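DUF1611 domain-containing protein (Anabaena variabilis, PDB 2OBN) is of unknown function but combines a Rossmann-like domain with a P-loop NTPase-like domain, so it possibly binds a nucleotide. Local coordinates at residues 153-158 with 226-231. The protein carries 2 engineered substitutions. Residues are numbered along the deposited sequence; the frame is centred on the assembly and turned at random.
Sequences RRVLTV and YDILHI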
loop_
_atom_site.group_PDB
_atom_site.type_symbol
_atom_site.label_atom_id
_atom_site.label_comp_id
_atom_site.label_asym_id
_atom_site.label_seq_id
_atom_site.Cartn_x
_atom_site.Cartn_y
_atom_site.Cartn_z
ATOM N N ARG B 153 -10.710 22.496 2.639
ATOM C CA ARG B 153 -11.094 21.339 3.455
ATOM C C ARG B 153 -10.796 20.107 2.605
ATOM O O ARG B 153 -10.857 20.161 1.362
ATOM C CB ARG B 153 -12.567 21.379 3.849
ATOM C CG ARG B 153 -12.863 22.280 5.043
ATOM C CD ARG B 153 -14.338 22.201 5.392
ATOM N NE ARG B 153 -14.623 22.633 6.764
ATOM C CZ ARG B 153 -14.739 23.894 7.158
ATOM N NH1 ARG B 153 -14.575 24.900 6.307
ATOM N NH2 ARG B 153 -14.997 24.152 8.430
ATOM N N ARG B 154 -10.433 19.022 3.280
ATOM C CA ARG B 154 -10.106 17.763 2.636
ATOM C C ARG B 154 -10.867 16.664 3.375
ATOM O O ARG B 154 -10.518 16.285 4.494
ATOM C CB ARG B 154 -8.604 17.540 2.630
ATOM C CG ARG B 154 -7.857 18.669 1.910
ATOM C CD ARG B 154 -6.380 18.569 2.011
ATOM N NE ARG B 154 -5.897 18.580 3.387
ATOM C CZ ARG B 154 -5.742 19.661 4.146
ATOM N NH1 ARG B 154 -6.025 20.870 3.687
ATOM N NH2 ARG B 154 -5.285 19.523 5.395
ATOM N N VAL B 155 -11.929 16.195 2.723
ATOM C CA VAL B 155 -12.847 15.221 3.270
ATOM C C VAL B 155 -12.669 13.877 2.587
ATOM O O VAL B 155 -12.844 13.759 1.368
ATOM C CB VAL B 155 -14.319 15.676 3.064
ATOM C CG1 VAL B 155 -15.285 14.767 3.833
ATOM C CG2 VAL B 155 -14.499 17.147 3.490
ATOM N N LEU B 156 -12.303 12.883 3.391
ATOM C CA LEU B 156 -12.126 11.524 2.940
ATOM C C LEU B 156 -13.255 10.639 3.466
ATOM O O LEU B 156 -13.565 10.651 4.663
ATOM C CB LEU B 156 -10.801 10.964 3.472
ATOM C CG LEU B 156 -10.511 9.485 3.175
ATOM C CD1 LEU B 156 -10.418 9.267 1.658
ATOM C CD2 LEU B 156 -9.225 9.034 3.874
ATOM N N THR B 157 -13.865 9.871 2.566
ATOM C CA THR B 157 -14.829 8.875 2.967
ATOM C C THR B 157 -14.025 7.644 3.326
ATOM O O THR B 157 -13.062 7.299 2.636
ATOM C CB THR B 157 -15.879 8.556 1.874
ATOM O OG1 THR B 157 -15.261 8.554 0.586
ATOM C CG2 THR B 157 -16.978 9.601 1.890
ATOM N N VAL B 158 -14.382 7.039 4.453
ATOM C CA VAL B 158 -13.748 5.818 4.951
ATOM C C VAL B 158 -14.886 4.832 5.169
ATOM O O VAL B 158 -16.041 5.256 5.226
ATOM C CB VAL B 158 -12.886 6.090 6.230
ATOM C CG1 VAL B 158 -11.730 7.029 5.878
ATOM C CG2 VAL B 158 -13.695 6.696 7.364
ATOM N N TYR B 226 -9.721 25.203 -4.758
ATOM C CA TYR B 226 -11.062 24.888 -4.305
ATOM C C TYR B 226 -11.206 25.151 -2.809
ATOM O O TYR B 226 -10.210 25.261 -2.088
ATOM C CB TYR B 226 -11.398 23.421 -4.690
ATOM C CG TYR B 226 -11.472 23.212 -6.198
ATOM C CD1 TYR B 226 -10.339 22.910 -6.941
ATOM C CD2 TYR B 226 -12.670 23.364 -6.880
ATOM C CE1 TYR B 226 -10.397 22.754 -8.332
ATOM C CE2 TYR B 226 -12.743 23.208 -8.260
ATOM C CZ TYR B 226 -11.604 22.901 -8.978
ATOM O OH TYR B 226 -11.695 22.751 -10.343
ATOM N N ASP B 227 -12.452 25.295 -2.369
ATOM C CA ASP B 227 -12.780 25.458 -0.954
ATOM C C ASP B 227 -12.804 24.074 -0.289
ATOM O O ASP B 227 -12.516 23.938 0.888
ATOM C CB ASP B 227 -14.181 26.062 -0.783
ATOM C CG ASP B 227 -14.325 27.406 -1.420
ATOM O OD1 ASP B 227 -13.357 28.207 -1.372
ATOM O OD2 ASP B 227 -15.424 27.678 -1.961
ATOM N N ILE B 228 -13.187 23.063 -1.053
ATOM C CA ILE B 228 -13.298 21.716 -0.528
ATOM C C ILE B 228 -12.942 20.630 -1.545
ATOM O O ILE B 228 -13.361 20.677 -2.705
ATOM C CB ILE B 228 -14.724 21.462 0.044
ATOM C CG1 ILE B 228 -14.822 20.080 0.703
ATOM C CG2 ILE B 228 -15.803 21.654 -1.035
ATOM C CD1 ILE B 228 -16.137 19.854 1.502
ATOM N N LEU B 229 -12.140 19.669 -1.087
ATOM C CA LEU B 229 -11.788 18.490 -1.869
ATOM C C LEU B 229 -12.482 17.290 -1.248
ATOM O O LEU B 229 -12.432 17.109 -0.030
ATOM C CB LEU B 229 -10.272 18.262 -1.911
ATOM C CG LEU B 229 -9.478 18.981 -3.015
ATOM C CD1 LEU B 229 -9.726 20.441 -3.058
ATOM C CD2 LEU B 229 -8.013 18.710 -2.862
ATOM N N HIS B 230 -13.143 16.494 -2.090
ATOM C CA HIS B 230 -13.803 15.252 -1.678
ATOM C C HIS B 230 -13.006 14.071 -2.233
ATOM O O HIS B 230 -13.137 13.723 -3.406
ATOM C CB HIS B 230 -15.237 15.194 -2.214
ATOM C CG HIS B 230 -16.053 16.397 -1.868
ATOM N ND1 HIS B 230 -16.858 16.457 -0.753
ATOM C CD2 HIS B 230 -16.155 17.605 -2.475
ATOM C CE1 HIS B 230 -17.433 17.648 -0.696
ATOM N NE2 HIS B 230 -17.024 18.362 -1.730
ATOM N N ILE B 231 -12.170 13.469 -1.394
ATOM C CA ILE B 231 -11.359 12.341 -1.817
ATOM C C ILE B 231 -12.147 11.013 -1.713
ATOM O O ILE B 231 -12.612 10.628 -0.629
ATOM C CB ILE B 231 -10.030 12.254 -1.025
ATOM C CG1 ILE B 231 -9.205 13.556 -1.134
ATOM C CG2 ILE B 231 -9.174 11.074 -1.541
ATOM C CD1 ILE B 231 -9.460 14.605 -0.081
HETATM O O HOH W 1 -15.102 12.410 0.184
#
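Val155 lays its CG2 methyl against the tip of Ile228, 3.7 Å from CD1, the two side chains crossing obliquely. Ile228 reaches it because its CG1 stands anti to the backbone N (chi1 -176°) and the chain runs on extended to CD1. Val346 of helix 340-347 touches both residues, so that this helix covers the sheet here. On the other face, Ile231 crosses Leu156 obliquely, CG2 lying 3.9 Å from Leu156 CD1, while Ile231 CD1 folds back over the partner backbone, 3.8 Å from Val155 O. Leu248 of helix 245-252 packs on this second pair. The two strands run parallel, their axes coming within 4.7 Å, side by side in the sheet of the P-loop domain; the chain between them passes through helices and strand 184-187, outermost within this chain, and the resulting 2-3-1-4-5 order, with 153-159 as strand 1, is consistent with a P-loop NTPase fold. Four backbone bonds join them: Arg153 N to Asp227 O, Leu229 N to Arg153 O, Val155 N to Leu229 O and Ile231 N to Val155 O. The third is almost straight (177° at the hydrogen) and lies nearly along the C=O axis of Leu229; the fourth is more bent, at 147°. Val155 O also accepts a bond from a water 2.9 Å away, which donates its other hydrogen to Ile231 O at 3.2 Å and so bridges the strands at the C-terminal end of their pairing. Arg154 sets only its CB near Ile231 CD1, at 4.1 Å; the chain then bends at chi3 and carries the guanidinium off to Gln253 O. Thr157 OG1 hydrogen-bonds Ser170 OG.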